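Local coordinates for protein glycerate 2-kinase (PDB 1X3L) that catalyses the ATP-dependent phosphorylation of D-glycerate to 2-phosphoglycerate, a magnesium-dependent reaction that also accepts other nucleotides or pyrophosphate as phosphate donor, at residues Val40-Phe45 and His261-Ile265. Numbering follows the deposited sequence.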
loop_
_atom_site.group_PDB
_atom_site.type_symbol
_atom_site.label_atom_id
_atom_site.label_comp_id
_atom_site.label_asym_id
_atom_site.label_seq_id
_atom_site.Cartn_x
_atom_site.Cartn_y
_atom_site.Cartn_z
ATOM N N VAL A 40 -1.055 16.366 -13.255
ATOM C CA VAL A 40 -1.133 15.303 -12.261
ATOM C C VAL A 40 -2.379 15.444 -11.396
ATOM O O VAL A 40 -2.484 16.359 -10.574
ATOM C CB VAL A 40 0.115 15.314 -11.359
ATOM C CG1 VAL A 40 0.119 14.093 -10.456
ATOM C CG2 VAL A 40 1.361 15.347 -12.214
ATOM N N GLN A 41 -3.317 14.522 -11.582
ATOM C CA GLN A 41 -4.574 14.541 -10.844
ATOM C C GLN A 41 -5.168 15.951 -10.872
ATOM O O GLN A 41 -5.642 16.458 -9.858
ATOM C CB GLN A 41 -4.358 14.081 -9.390
ATOM C CG GLN A 41 -3.744 12.682 -9.267
ATOM C CD GLN A 41 -3.823 12.110 -7.857
ATOM O OE1 GLN A 41 -3.582 12.807 -6.874
ATOM N NE2 GLN A 41 -4.152 10.826 -7.757
ATOM N N GLY A 42 -5.121 16.587 -12.039
ATOM C CA GLY A 42 -5.672 17.925 -12.172
ATOM C C GLY A 42 -4.693 19.078 -12.028
ATOM O O GLY A 42 -4.889 20.132 -12.633
ATOM N N LYS A 43 -3.647 18.893 -11.226
ATOM C CA LYS A 43 -2.644 19.934 -11.006
ATOM C C LYS A 43 -1.751 20.046 -12.238
ATOM O O LYS A 43 -1.094 19.080 -12.631
ATOM C CB LYS A 43 -1.797 19.593 -9.775
ATOM C CG LYS A 43 -0.897 20.717 -9.273
ATOM C CD LYS A 43 -1.700 21.832 -8.610
ATOM C CE LYS A 43 -0.787 22.877 -7.973
ATOM N NZ LYS A 43 0.099 23.552 -8.966
ATOM N N GLU A 44 -1.721 21.231 -12.841
ATOM C CA GLU A 44 -0.928 21.455 -14.046
ATOM C C GLU A 44 0.467 22.009 -13.771
ATOM O O GLU A 44 0.643 22.897 -12.939
ATOM C CB GLU A 44 -1.679 22.404 -14.986
ATOM C CG GLU A 44 -1.123 22.443 -16.402
ATOM C CD GLU A 44 -1.875 23.407 -17.304
ATOM O OE1 GLU A 44 -3.124 23.331 -17.349
ATOM O OE2 GLU A 44 -1.217 24.236 -17.973
ATOM N N PHE A 45 1.459 21.470 -14.474
ATOM C CA PHE A 45 2.843 21.911 -14.334
ATOM C C PHE A 45 3.419 22.179 -15.714
ATOM O O PHE A 45 3.240 21.379 -16.634
ATOM C CB PHE A 45 3.709 20.845 -13.654
ATOM C CG PHE A 45 3.230 20.443 -12.297
ATOM C CD1 PHE A 45 2.246 19.470 -12.153
ATOM C CD2 PHE A 45 3.756 21.040 -11.158
ATOM C CE1 PHE A 45 1.792 19.098 -10.887
ATOM C CE2 PHE A 45 3.309 20.677 -9.890
ATOM C CZ PHE A 45 2.325 19.703 -9.755
ATOM N N HIS A 261 5.396 18.585 -4.551
ATOM C CA HIS A 261 4.009 18.162 -4.436
ATOM C C HIS A 261 3.857 16.651 -4.311
ATOM O O HIS A 261 4.386 15.892 -5.117
ATOM C CB HIS A 261 3.243 18.654 -5.660
ATOM C CG HIS A 261 3.488 20.096 -5.977
ATOM N ND1 HIS A 261 2.742 21.117 -5.429
ATOM C CD2 HIS A 261 4.425 20.689 -6.752
ATOM C CE1 HIS A 261 3.208 22.277 -5.853
ATOM N NE2 HIS A 261 4.230 22.045 -6.658
ATOM N N ASN A 262 3.114 16.229 -3.299
ATOM C CA ASN A 262 2.883 14.816 -3.057
ATOM C C ASN A 262 1.515 14.384 -3.565
ATOM O O ASN A 262 0.500 15.009 -3.259
ATOM C CB ASN A 262 3.013 14.523 -1.563
ATOM C CG ASN A 262 4.446 14.632 -1.076
ATOM O OD1 ASN A 262 5.288 13.797 -1.406
ATOM N ND2 ASN A 262 4.734 15.669 -0.296
ATOM N N PHE A 263 1.508 13.316 -4.356
ATOM C CA PHE A 263 0.286 12.764 -4.925
ATOM C C PHE A 263 0.198 11.277 -4.589
ATOM O O PHE A 263 1.152 10.526 -4.798
ATOM C CB PHE A 263 0.283 12.911 -6.452
ATOM C CG PHE A 263 0.384 14.334 -6.933
ATOM C CD1 PHE A 263 -0.761 15.117 -7.079
ATOM C CD2 PHE A 263 1.623 14.890 -7.242
ATOM C CE1 PHE A 263 -0.672 16.436 -7.531
ATOM C CE2 PHE A 263 1.727 16.207 -7.695
ATOM C CZ PHE A 263 0.577 16.981 -7.840
ATOM N N LEU A 264 -0.942 10.857 -4.058
ATOM C CA LEU A 264 -1.162 9.454 -3.746
ATOM C C LEU A 264 -1.912 8.969 -4.988
ATOM O O LEU A 264 -3.041 9.401 -5.240
ATOM C CB LEU A 264 -2.026 9.323 -2.481
ATOM C CG LEU A 264 -2.350 7.910 -1.973
ATOM C CD1 LEU A 264 -1.069 7.121 -1.737
ATOM C CD2 LEU A 264 -3.166 8.014 -0.682
ATOM N N ILE A 265 -1.289 8.093 -5.772
ATOM C CA ILE A 265 -1.911 7.631 -7.014
ATOM C C ILE A 265 -2.453 6.204 -7.047
ATOM O O ILE A 265 -3.048 5.782 -8.039
ATOM C CB ILE A 265 -0.942 7.816 -8.197
ATOM C CG1 ILE A 265 0.234 6.841 -8.069
ATOM C CG2 ILE A 265 -0.431 9.255 -8.215
ATOM C CD1 ILE A 265 1.084 6.739 -9.317
HETATM O O HOH W 1 -3.172 12.792 -4.123
#
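A beta hairpin closed by a type I' turn, Val40 to Lys43, packs through Val40, Gln41, Lys43 and Phe45 onto the side chains of His261 and Phe263 and the backbone of Leu264 in strand 260-266, the outermost strand, within this chain, of the parallel sheet. The hairpin belongs to a small antiparallel sheet. The axes of 43-45 and 261-265, obliquely antiparallel, come no closer than 11.1 Å, so side chains bridge the gap between the two sheets; Val40 also packs on Leu192 and Phe45 on Ile190 of the adjacent strand 188-194. Phe263 buries the largest area of the contact. Its CG lies anti to its own carbonyl carbon, and the ring reaches out to the hairpin, where Val40 CG1 sits over the centre of one face, 3.5 Å from the ring centroid and 8° off the normal, in a CH-pi contact. At its edge, near the ring plane, Gln41 OE1 lies by Phe263 CD1, Lys43 CB by Phe263 CZ, and Phe45 CZ is 3.8 Å from Phe263 CZ. With an alanine here, Val40 CG1 would probably lose the ring face it sits on, and Phe45 CZ and Lys43 CB their contacts at the ring edge. Phe45 also turns its edge to the imidazole face of His261 in an offset edge-to-face pair, planes at 63°, with Phe45 CE2 3.3 Å from His261 CD2. At the polar end of the contact, the extended Gln41 side chain passes Phe263 with its amide nearly perpendicular to the ring. This amide is tied to the Leu264 backbone once through a water, which donates to Gln41 OE1 and accepts from Leu264 N, and once directly: Gln41 NE2 donates to Leu264 O at 3.1 Å, bent to 144° and approaching from above the carbonyl plane.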